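Local coordinates for protein TetR family transcriptional regulator (Rhodococcus erythropolis, PDB 4ZA6) that is the TetR-family transcriptional repressor QsdR, which probably controls expression of the quorum-sensing signal degradation gene qsdA by binding DNA near it, at residues S68-Q73 against I78-G83; E148-I153 against A178-V183. All coordinates share one frame; numbering follows the deposited sequence.

Contact 1. Residues S68-Q73 against I78-G83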
loop_
_atom_site.group_PDB
_atom_site.type_symbol
_atom_site.label_atom_id
_atom_site.label_comp_id
_atom_site.label_asym_id
_atom_site.label_seq_id
_atom_site.Cartn_x
_atom_site.Cartn_y
_atom_site.Cartn_z
ATOM N N SER A 68 2.788 13.343 6.950
ATOM C CA SER A 68 2.484 14.639 7.565
ATOM C C SER A 68 2.478 14.536 9.103
ATOM O O SER A 68 2.762 15.523 9.775
ATOM C CB SER A 68 1.155 15.190 7.040
ATOM O OG SER A 68 0.047 14.397 7.436
ATOM N N GLN A 69 2.180 13.334 9.652
ATOM C CA GLN A 69 2.098 13.108 11.105
ATOM C C GLN A 69 3.381 12.571 11.752
ATOM O O GLN A 69 3.558 12.720 12.963
ATOM C CB GLN A 69 0.873 12.241 11.453
ATOM C CG GLN A 69 -0.448 13.007 11.239
ATOM C CD GLN A 69 -1.722 12.230 11.460
ATOM O OE1 GLN A 69 -2.796 12.809 11.672
ATOM N NE2 GLN A 69 -1.662 10.915 11.350
ATOM N N ALA A 70 4.288 11.993 10.956
ATOM C CA ALA A 70 5.552 11.453 11.484
ATOM C C ALA A 70 6.492 12.511 12.054
ATOM O O ALA A 70 6.538 13.632 11.551
ATOM C CB ALA A 70 6.269 10.628 10.431
ATOM N N SER A 71 7.254 12.123 13.091
ATOM C CA SER A 71 8.194 12.954 13.827
ATOM C C SER A 71 9.625 12.748 13.362
ATOM O O SER A 71 9.979 11.671 12.880
ATOM C CB SER A 71 8.140 12.613 15.320
ATOM O OG SER A 71 6.840 12.474 15.867
ATOM N N GLY A 72 10.445 13.759 13.621
ATOM C CA GLY A 72 11.884 13.746 13.390
ATOM C C GLY A 72 12.355 13.864 11.961
ATOM O O GLY A 72 11.617 14.337 11.098
ATOM N N GLN A 73 13.621 13.481 11.731
ATOM C CA GLN A 73 14.282 13.544 10.423
ATOM C C GLN A 73 15.061 12.254 10.192
ATOM O O GLN A 73 15.208 11.452 11.107
ATOM C CB GLN A 73 15.252 14.743 10.381
ATOM C CG GLN A 73 14.543 16.087 10.215
ATOM C CD GLN A 73 14.774 17.046 11.357
ATOM O OE1 GLN A 73 15.229 16.675 12.451
ATOM N NE2 GLN A 73 14.412 18.304 11.140
ATOM N N ILE A 78 11.761 8.077 8.755
ATOM C CA ILE A 78 11.385 7.008 7.832
ATOM C C ILE A 78 10.808 5.851 8.630
ATOM O O ILE A 78 9.766 5.318 8.263
ATOM C CB ILE A 78 12.579 6.577 6.939
ATOM C CG1 ILE A 78 13.035 7.746 6.019
ATOM C CG2 ILE A 78 12.222 5.331 6.117
ATOM C CD1 ILE A 78 14.531 7.716 5.633
ATOM N N LEU A 79 11.451 5.513 9.770
ATOM C CA LEU A 79 10.959 4.466 10.647
ATOM C C LEU A 79 9.580 4.809 11.196
ATOM O O LEU A 79 8.700 3.949 11.210
ATOM C CB LEU A 79 11.951 4.134 11.771
ATOM C CG LEU A 79 13.134 3.243 11.371
ATOM C CD1 LEU A 79 14.173 3.181 12.517
ATOM C CD2 LEU A 79 12.695 1.818 11.096
ATOM N N ASP A 80 9.374 6.056 11.581
ATOM C CA ASP A 80 8.080 6.498 12.088
ATOM C C ASP A 80 6.973 6.409 11.026
ATOM O O ASP A 80 5.871 5.957 11.335
ATOM C CB ASP A 80 8.175 7.918 12.648
ATOM C CG ASP A 80 6.980 8.323 13.483
ATOM O OD1 ASP A 80 6.282 7.424 14.009
ATOM O OD2 ASP A 80 6.795 9.517 13.686
ATOM N N VAL A 81 7.249 6.861 9.794
ATOM C CA VAL A 81 6.260 6.812 8.688
ATOM C C VAL A 81 5.830 5.350 8.469
ATOM O O VAL A 81 4.632 5.077 8.446
ATOM C CB VAL A 81 6.825 7.424 7.376
ATOM C CG1 VAL A 81 5.959 7.071 6.168
ATOM C CG2 VAL A 81 6.993 8.940 7.501
ATOM N N PHE A 82 6.805 4.419 8.357
ATOM C CA PHE A 82 6.526 2.988 8.114
ATOM C C PHE A 82 5.762 2.320 9.214
ATOM O O PHE A 82 4.879 1.520 8.920
ATOM C CB PHE A 82 7.804 2.199 7.772
ATOM C CG PHE A 82 8.064 2.226 6.290
ATOM C CD1 PHE A 82 7.542 1.238 5.459
ATOM C CD2 PHE A 82 8.777 3.269 5.714
ATOM C CE1 PHE A 82 7.737 1.287 4.082
ATOM C CE2 PHE A 82 8.949 3.331 4.329
ATOM C CZ PHE A 82 8.433 2.335 3.527
ATOM N N GLY A 83 6.110 2.631 10.463
ATOM C CA GLY A 83 5.409 2.105 11.625
ATOM C C GLY A 83 3.954 2.537 11.603
ATOM O O GLY A 83 3.057 1.711 11.780
HETATM O O HOH W 1 5.608 10.032 16.530
#
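Asp80 reaches from helix 74-90 to the backbone of Ser71, and its OD2 accepts the Ser71 N-H at 2.7 Å with an N-H...O angle of 170°, so the bond is short and almost straight, meeting OD2 nearly along the C-O axis. With CG anti to the backbone N (chi1 -166°), the carboxylate extends from its helix to the turn. Ala70 lies beside this bond on the tight side: its CB presses on Val81 CG2 at 3.5 Å, closer than usual for two methyls, and stands equally near Asp80 OD2. Two consecutive helices are folded back on each other here as a helical hairpin, the chain leaving helix 47-69 at Ala70 and soon entering helix 74-90 of the TetR-like C-terminal domain. The other side is wetter and looser. Ser71 OG stays 3.7 Å from Asp80 OD2, and a water joins them, 2.8 Å from Ser71 OG and donating to Asp80 OD2 over 3.1 Å. With an alanine here instead of Asp80, the Ser71 N-H would probably lose its acceptor and the bridging water one of its two partners. Asp80 OD1 has a long, weak ion pair with Arg84, one turn further along the helix.

Contact 2. Residues E148-I153 against A178-V183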
loop_
_atom_site.group_PDB
_atom_site.type_symbol
_atom_site.label_atom_id
_atom_site.label_comp_id
_atom_site.label_asym_id
_atom_site.label_seq_id
_atom_site.Cartn_x
_atom_site.Cartn_y
_atom_site.Cartn_z
ATOM N N GLU A 148 11.878 0.363 -3.472
ATOM C CA GLU A 148 11.389 -0.943 -3.917
ATOM C C GLU A 148 11.831 -2.048 -2.929
ATOM O O GLU A 148 11.018 -2.898 -2.564
ATOM C CB GLU A 148 11.876 -1.227 -5.362
ATOM C CG GLU A 148 11.555 -2.615 -5.890
ATOM C CD GLU A 148 10.105 -2.978 -6.153
ATOM O OE1 GLU A 148 9.232 -2.083 -6.111
ATOM O OE2 GLU A 148 9.850 -4.170 -6.430
ATOM N N ALA A 149 13.098 -1.992 -2.458
ATOM C CA ALA A 149 13.653 -2.969 -1.513
ATOM C C ALA A 149 12.926 -2.936 -0.161
ATOM O O ALA A 149 12.600 -3.991 0.370
ATOM C CB ALA A 149 15.138 -2.730 -1.316
ATOM N N LEU A 150 12.655 -1.729 0.368
ATOM C CA LEU A 150 11.945 -1.541 1.638
ATOM C C LEU A 150 10.544 -2.159 1.555
ATOM O O LEU A 150 10.170 -2.910 2.441
ATOM C CB LEU A 150 11.838 -0.039 2.029
ATOM C CG LEU A 150 13.085 0.674 2.625
ATOM C CD1 LEU A 150 12.726 2.048 3.155
ATOM C CD2 LEU A 150 13.688 -0.107 3.797
ATOM N N VAL A 151 9.805 -1.891 0.460
ATOM C CA VAL A 151 8.452 -2.412 0.244
ATOM C C VAL A 151 8.481 -3.943 0.174
ATOM O O VAL A 151 7.685 -4.604 0.861
ATOM C CB VAL A 151 7.828 -1.782 -1.040
ATOM C CG1 VAL A 151 6.535 -2.499 -1.473
ATOM C CG2 VAL A 151 7.576 -0.299 -0.825
ATOM N N ARG A 152 9.374 -4.498 -0.660
ATOM C CA ARG A 152 9.495 -5.958 -0.844
ATOM C C ARG A 152 9.825 -6.712 0.444
ATOM O O ARG A 152 9.340 -7.825 0.616
ATOM C CB ARG A 152 10.554 -6.299 -1.903
ATOM C CG ARG A 152 10.207 -5.869 -3.339
ATOM C CD ARG A 152 9.148 -6.723 -3.989
ATOM N NE ARG A 152 9.631 -8.090 -4.212
ATOM C CZ ARG A 152 8.854 -9.086 -4.621
ATOM N NH1 ARG A 152 7.559 -8.885 -4.816
ATOM N NH2 ARG A 152 9.361 -10.296 -4.814
ATOM N N ILE A 153 10.700 -6.137 1.316
ATOM C CA ILE A 153 11.129 -6.782 2.570
ATOM C C ILE A 153 10.100 -6.686 3.647
ATOM O O ILE A 153 10.072 -7.560 4.503
ATOM C CB ILE A 153 12.520 -6.354 3.140
ATOM C CG1 ILE A 153 12.640 -4.850 3.444
ATOM C CG2 ILE A 153 13.658 -6.953 2.385
ATOM C CD1 ILE A 153 13.927 -4.376 3.862
ATOM N N ALA A 178 15.471 -0.527 9.278
ATOM C CA ALA A 178 16.651 -0.017 10.001
ATOM C C ALA A 178 17.938 -0.574 9.374
ATOM O O ALA A 178 18.805 0.196 8.989
ATOM C CB ALA A 178 16.588 -0.425 11.462
ATOM N N LEU A 179 18.017 -1.914 9.213
ATOM C CA LEU A 179 19.152 -2.613 8.597
ATOM C C LEU A 179 19.410 -2.123 7.190
ATOM O O LEU A 179 20.555 -1.885 6.841
ATOM C CB LEU A 179 18.886 -4.128 8.596
ATOM C CG LEU A 179 19.918 -5.028 7.940
ATOM C CD1 LEU A 179 21.196 -5.159 8.807
ATOM C CD2 LEU A 179 19.315 -6.385 7.643
ATOM N N LEU A 180 18.356 -1.924 6.387
ATOM C CA LEU A 180 18.517 -1.399 5.037
ATOM C C LEU A 180 19.057 0.047 5.048
ATOM O O LEU A 180 19.836 0.412 4.176
ATOM C CB LEU A 180 17.194 -1.460 4.268
ATOM C CG LEU A 180 17.360 -1.876 2.819
ATOM C CD1 LEU A 180 17.027 -3.328 2.629
ATOM C CD2 LEU A 180 16.549 -0.989 1.883
ATOM N N LEU A 181 18.671 0.845 6.048
ATOM C CA LEU A 181 19.108 2.239 6.179
ATOM C C LEU A 181 20.488 2.379 6.861
ATOM O O LEU A 181 21.002 3.490 6.991
ATOM C CB LEU A 181 18.064 3.049 6.969
ATOM C CG LEU A 181 16.638 3.154 6.428
ATOM C CD1 LEU A 181 15.751 3.925 7.397
ATOM C CD2 LEU A 181 16.584 3.742 5.028
ATOM N N GLY A 182 21.041 1.275 7.347
ATOM C CA GLY A 182 22.319 1.283 8.036
ATOM C C GLY A 182 22.239 1.795 9.467
ATOM O O GLY A 182 23.231 2.310 9.978
ATOM N N VAL A 183 21.068 1.672 10.125
ATOM C CA VAL A 183 20.894 2.114 11.529
ATOM C C VAL A 183 20.545 0.959 12.467
ATOM O O VAL A 183 20.137 -0.098 12.019
ATOM C CB VAL A 183 19.927 3.314 11.722
ATOM C CG1 VAL A 183 20.451 4.558 11.026
ATOM C CG2 VAL A 183 18.502 2.977 11.293
#
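Segments 148-153 and 178-183, on helices 143-158 and 170-181 of the TetR-like C-terminal domain, meet through aliphatic side chains, with no hydrogen bond between them. Leu180 is the side chain on which the others converge, its two methyls going to different partners. CD2 lies 3.6 Å from Leu150 CD2 and also meets the methyl of Ala149, whose CB is 3.9 Å away. The other branch, CD1, touches Ile153 CD1 at 3.5 Å, a tight methyl-to-methyl approach. The fork of Leu180 thus spans Ala149 and Ile153, one turn apart on helix 143-158, while Leu150 CD2 also packs on Leu180 CB. Leu150 has CG anti to its carbonyl carbon (chi1 -77°), and this swing brings its end nearer to helix 170-181 than its first bond would suggest. Just past Leu180 the helix closes in a Schellman motif: Gly182 takes positive phi (77°), and Val183 N bonds back to Ala178 O at 2.9 Å. Around the pair, Leu150 also rests on Ile177 of helix 170-181 and on Thr124 of helix 115-133, Arg152 forms a salt bridge with Glu117 of that same helix, and Leu181 packs against Pro75 of helix 74-90.

How the contacts relate
Contact 1 comes first along the chain and is complete before contact 2 begins; their centres lie 15 Å apart, each about 16 Å from the centre of the chain. Contact 1 joins neighbours in sequence, helices 47-69 and 74-90, whereas contact 2 brings helix 143-158 against helix 170-181 across a longer excursion. Helix 74-90 links the two: Ile78 CG2 packs 4.0 Å from Leu181 CD1, and Phe82 CE2 lies 4.2 Å from Leu150 CD1. Helix 115-133 borders both, touching Ile78 and Phe82 of segment 78-83 and also segment 148-153. Both therefore belong to one helical bundle, consistent with the regulatory domain of a TetR-family repressor.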